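Local atomic coordinates of deoxyribose-phosphate aldolase (PDB entry 4EIV), a protein that belongs to the aldolase enzymes and folds as a closed eight-stranded parallel beta/alpha barrel, here paired with a second copy of itself. Residues 20-23 / 24-28; 129-132 / 133-136. All coordinates share one frame; numbering follows the deposited sequence. Where two conformers were deposited one is given.

Contact 1. Residues 20-23 / 24-28; sequences QFTS and RTLLN
Thr25 meets Phe21 one helical turn back, and following its side chain outward shows how one hydroxyl serves both the backbone and the ring. Its CB lies 3.4 Å from both Phe21 O and Thr22 O, close against the helix backbone. From there OG1 is set beside the backbone N and anti to the carbonyl carbon (chi1 -65°), which turns the hydroxyl back along the helix. OG1 then donates to Phe21 O over 2.9 Å. That oxygen is gripped twice, because Thr25 N also donates to it; the hydroxyl comes from above the carbonyl plane, 36° out of it, and the amide from the opposite face. The same OG1 stands over one face of the Phe21 ring, offset toward the rim, 3.3 Å from CE1. A threonine suits this place because its short side chain lets the hydroxyl donate to a carbonyl of its own helix, so that a polar atom can lie against an aromatic ring.

On the neighbouring face Thr22 and Leu26 lie side by side, CG2 of Thr22 4.0 Å from CD1 of Leu26. The Thr22 hydroxyl bonds back to Tyr18 O, leaving its methyl for packing. The Phe21 ring meets Phe21 of the second subunit with nearly parallel planes. The i to i+4 backbone bonds, such as Leu26 N to Thr22 O, make this a regular alpha-helix, an N-terminal helix of the beta/alpha barrel, packed between helices 243-257 and 273-284 of its own chain and the second subunit.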
loop_
_atom_site.group_PDB
_atom_site.type_symbol
_atom_site.label_atom_id
_atom_site.label_comp_id
_atom_site.label_asym_id
_atom_site.label_seq_id
_atom_site.Cartn_x
_atom_site.Cartn_y
_atom_site.Cartn_z
ATOM N N GLN A 20 12.151 -5.512 8.878
ATOM C CA GLN A 20 11.011 -6.428 8.829
ATOM C C GLN A 20 9.856 -5.854 8.025
ATOM O O GLN A 20 9.276 -6.563 7.207
ATOM C CB GLN A 20 10.575 -6.804 10.245
ATOM C CG GLN A 20 11.615 -7.651 10.982
ATOM C CD GLN A 20 11.475 -7.628 12.495
ATOM O OE1 GLN A 20 10.751 -6.816 13.059
ATOM N NE2 GLN A 20 12.179 -8.542 13.155
ATOM N N PHE A 21 9.580 -4.562 8.196
ATOM C CA PHE A 21 8.501 -3.926 7.447
ATOM C C PHE A 21 8.849 -3.828 5.957
ATOM O O PHE A 21 8.029 -4.086 5.086
ATOM C CB PHE A 21 8.157 -2.538 8.013
ATOM C CG PHE A 21 7.269 -1.747 7.104
ATOM C CD1 PHE A 21 6.000 -2.184 6.796
ATOM C CD2 PHE A 21 7.737 -0.587 6.500
ATOM C CE1 PHE A 21 5.214 -1.457 5.894
ATOM C CE2 PHE A 21 6.986 0.119 5.629
ATOM C CZ PHE A 21 5.734 -0.304 5.302
ATOM N N THR A 22 10.083 -3.461 5.672
ATOM C CA THR A 22 10.536 -3.349 4.285
ATOM C C THR A 22 10.479 -4.711 3.624
ATOM O O THR A 22 9.996 -4.825 2.488
ATOM C CB THR A 22 11.951 -2.738 4.219
ATOM O OG1 THR A 22 11.916 -1.468 4.861
ATOM C CG2 THR A 22 12.432 -2.570 2.769
ATOM N N SER A 23 10.942 -5.748 4.320
ATOM C CA SER A 23 10.887 -7.110 3.773
ATOM C C SER A 23 9.451 -7.534 3.479
ATOM O O SER A 23 9.169 -8.080 2.412
ATOM C CB SER A 23 11.497 -8.107 4.752
ATOM O OG SER A 23 12.876 -7.868 4.951
ATOM N N ARG A 24 8.548 -7.263 4.421
ATOM C CA ARG A 24 7.134 -7.634 4.250
ATOM C C ARG A 24 6.515 -6.939 3.045
ATOM O O ARG A 24 5.752 -7.526 2.281
ATOM C CB ARG A 24 6.335 -7.341 5.517
ATOM C CG ARG A 24 4.845 -7.676 5.388
ATOM C CD ARG A 24 4.608 -9.156 5.166
ATOM N NE ARG A 24 3.210 -9.483 4.903
ATOM C CZ ARG A 24 2.665 -9.616 3.700
ATOM N NH1 ARG A 24 3.371 -9.383 2.589
ATOM N NH2 ARG A 24 1.400 -9.970 3.601
ATOM N N THR A 25 6.846 -5.661 2.899
ATOM C CA THR A 25 6.408 -4.871 1.773
ATOM C C THR A 25 6.913 -5.460 0.453
ATOM O O THR A 25 6.161 -5.612 -0.498
ATOM C CB THR A 25 6.913 -3.419 1.922
ATOM O OG1 THR A 25 6.305 -2.808 3.071
ATOM C CG2 THR A 25 6.568 -2.583 0.686
ATOM N N LEU A 26 8.195 -5.764 0.394
ATOM C CA LEU A 26 8.763 -6.355 -0.818
ATOM C C LEU A 26 8.140 -7.718 -1.162
ATOM O O LEU A 26 7.952 -8.012 -2.329
ATOM C CB LEU A 26 10.299 -6.410 -0.713
ATOM C CG LEU A 26 10.988 -5.040 -0.810
ATOM C CD1 LEU A 26 12.402 -5.109 -0.338
ATOM C CD2 LEU A 26 10.896 -4.450 -2.226
ATOM N N LEU A 27 7.839 -8.537 -0.158
ATOM C CA LEU A 27 7.204 -9.836 -0.416
ATOM C C LEU A 27 5.882 -9.628 -1.152
ATOM O O LEU A 27 5.523 -10.396 -2.030
ATOM C CB LEU A 27 6.965 -10.637 0.863
ATOM C CG LEU A 27 8.208 -11.189 1.563
ATOM C CD1 LEU A 27 7.832 -11.707 2.951
ATOM C CD2 LEU A 27 8.897 -12.301 0.720
ATOM N N ASN A 28 5.154 -8.571 -0.795
ATOM C CA ASN A 28 3.875 -8.259 -1.415
ATOM C C ASN A 28 3.978 -7.857 -2.905
ATOM O O ASN A 28 2.971 -7.827 -3.599
ATOM C CB ASN A 28 3.212 -7.121 -0.627
ATOM C CG ASN A 28 1.848 -6.736 -1.170
ATOM O OD1 ASN A 28 0.953 -7.551 -1.286
ATOM N ND2 ASN A 28 1.688 -5.453 -1.489
#

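Contact 2. Residues 129-132 / 133-136; sequences NVAD and GESR
Asp132 and Arg136 form a salt bridge one turn apart on the surface of the helix, with OD1 of Asp132 2.8 Å from NE of Arg136. The bond is moderately bent, at 146° on the hydrogen. NE reaches the syn side of OD1, with the oxygen near the guanidinium plane, yet the two flat groups are turned 66° from each other. Asp132 holds CG anti to its own N, while the arginine chain runs extended from CG to NE and brings NE up to OD1. A water adds a second link, donating to Asp132 OD2 and accepting from Arg136 NH1. A short acid and a long base suit this exposed side, the arginine chain spanning the turn to reach the carboxylate.

Among hydrogen bonds without paired charges, Asn129 is the N-cap: its OD1 accepts from Asp132 N at 2.9 Å and a nearly straight 172°. Asparagine fits because its short amide can turn back to a first-turn N-H. The main chain then winds regularly, as in Gly133 N to Asn129 O at 2.9 Å.

Van der Waals contact is slight: the extended Glu134 chain crosses Val130, with CG 3.3 Å from Val130 O and CD 3.9 Å from Val130 CG1.

Glu134 OE2 makes a salt bridge to Arg170, and Val130 also touches that arginine. Helix 130-148, which lies between strands 116-120 and 152-156 in the chain, is thus tied at its start to the neighbouring helix 165-178.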
loop_
_atom_site.group_PDB
_atom_site.type_symbol
_atom_site.label_atom_id
_atom_site.label_comp_id
_atom_site.label_asym_id
_atom_site.label_seq_id
_atom_site.Cartn_x
_atom_site.Cartn_y
_atom_site.Cartn_z
ATOM N N ASN A 129 18.544 -0.059 -36.188
ATOM C CA ASN A 129 17.693 1.002 -36.761
ATOM C C ASN A 129 16.550 1.233 -35.787
ATOM O O ASN A 129 15.774 0.315 -35.501
ATOM C CB ASN A 129 17.206 0.630 -38.164
ATOM C CG ASN A 129 16.368 1.733 -38.807
ATOM O OD1 ASN A 129 15.265 2.035 -38.336
ATOM N ND2 ASN A 129 16.889 2.345 -39.881
ATOM N N VAL A 130 16.495 2.440 -35.221
ATOM C CA VAL A 130 15.511 2.742 -34.189
ATOM C C VAL A 130 14.068 2.629 -34.670
ATOM O O VAL A 130 13.266 1.991 -33.987
ATOM C CB VAL A 130 15.793 4.109 -33.508
ATOM C CG1 VAL A 130 14.685 4.470 -32.565
ATOM C CG2 VAL A 130 17.141 4.066 -32.783
ATOM N N ALA A 131 13.757 3.203 -35.829
ATOM C CA ALA A 131 12.393 3.134 -36.380
ATOM C C ALA A 131 11.938 1.705 -36.613
ATOM O O ALA A 131 10.816 1.329 -36.251
ATOM C CB ALA A 131 12.297 3.934 -37.678
ATOM N N ASP A 132 12.801 0.905 -37.221
ATOM C CA ASP A 132 12.486 -0.493 -37.463
ATOM C C ASP A 132 12.318 -1.257 -36.137
ATOM O O ASP A 132 11.423 -2.081 -35.989
ATOM C CB ASP A 132 13.574 -1.153 -38.288
ATOM C CG ASP A 132 13.268 -2.596 -38.578
ATOM O OD1 ASP A 132 13.940 -3.454 -37.977
ATOM O OD2 ASP A 132 12.329 -2.866 -39.354
ATOM N N GLY A 133 13.210 -1.003 -35.186
ATOM C CA GLY A 133 13.118 -1.657 -33.880
ATOM C C GLY A 133 11.807 -1.340 -33.183
ATOM O O GLY A 133 11.203 -2.216 -32.554
ATOM N N GLU A 134 11.388 -0.083 -33.252
ATOM C CA GLU A 134 10.093 0.326 -32.692
ATOM C C GLU A 134 8.941 -0.396 -33.388
ATOM O O GLU A 134 8.033 -0.905 -32.732
ATOM C CB GLU A 134 9.890 1.831 -32.856
ATOM C CG GLU A 134 10.757 2.720 -31.968
ATOM C CD GLU A 134 10.779 4.182 -32.419
ATOM O OE1 GLU A 134 10.657 4.470 -33.641
ATOM O OE2 GLU A 134 10.967 5.062 -31.568
ATOM N N SER A 135 8.999 -0.460 -34.711
ATOM C CA SER A 135 7.944 -1.113 -35.467
ATOM C C SER A 135 7.827 -2.587 -35.052
ATOM O O SER A 135 6.731 -3.094 -34.806
ATOM C CB SER A 135 8.220 -1.011 -36.957
ATOM O OG SER A 135 7.156 -1.585 -37.687
ATOM N N ARG A 136 8.967 -3.264 -34.929
ATOM C CA ARG A 136 8.950 -4.673 -34.553
ATOM C C ARG A 136 8.344 -4.836 -33.157
ATOM O O ARG A 136 7.620 -5.806 -32.908
ATOM C CB ARG A 136 10.349 -5.277 -34.643
ATOM C CG ARG A 136 10.841 -5.401 -36.094
ATOM C CD ARG A 136 12.309 -5.744 -36.142
ATOM N NE ARG A 136 12.744 -5.974 -37.519
ATOM C CZ ARG A 136 12.762 -7.156 -38.140
ATOM N NH1 ARG A 136 13.143 -7.206 -39.409
ATOM N NH2 ARG A 136 12.430 -8.281 -37.522
HETATM O O HOH W 1 13.514 -4.822 -41.008
#

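Both contacts lie within one helix each, outside the same barrel, but they are on opposite sides of the chain's centre. Their centres are 39 Å apart and their nearest atoms about 30 Å, so neither touches the other. Contact 1 belongs to helix 17-27, before the first barrel strand, and is largely buried between helices of its own chain and the second subunit. Contact 2 opens helix 130-148, ahead of the fifth strand, and no other chain of the assembly reaches it. Beta-mercaptoethanol, probably from the crystallisation liquor, sits about 4 Å from the Gln20 side chain in contact 1. The difference in setting matches the residues: hydroxyls bonded to the helix backbone and uncharged packing in contact 1, a salt bridge and a water in contact 2.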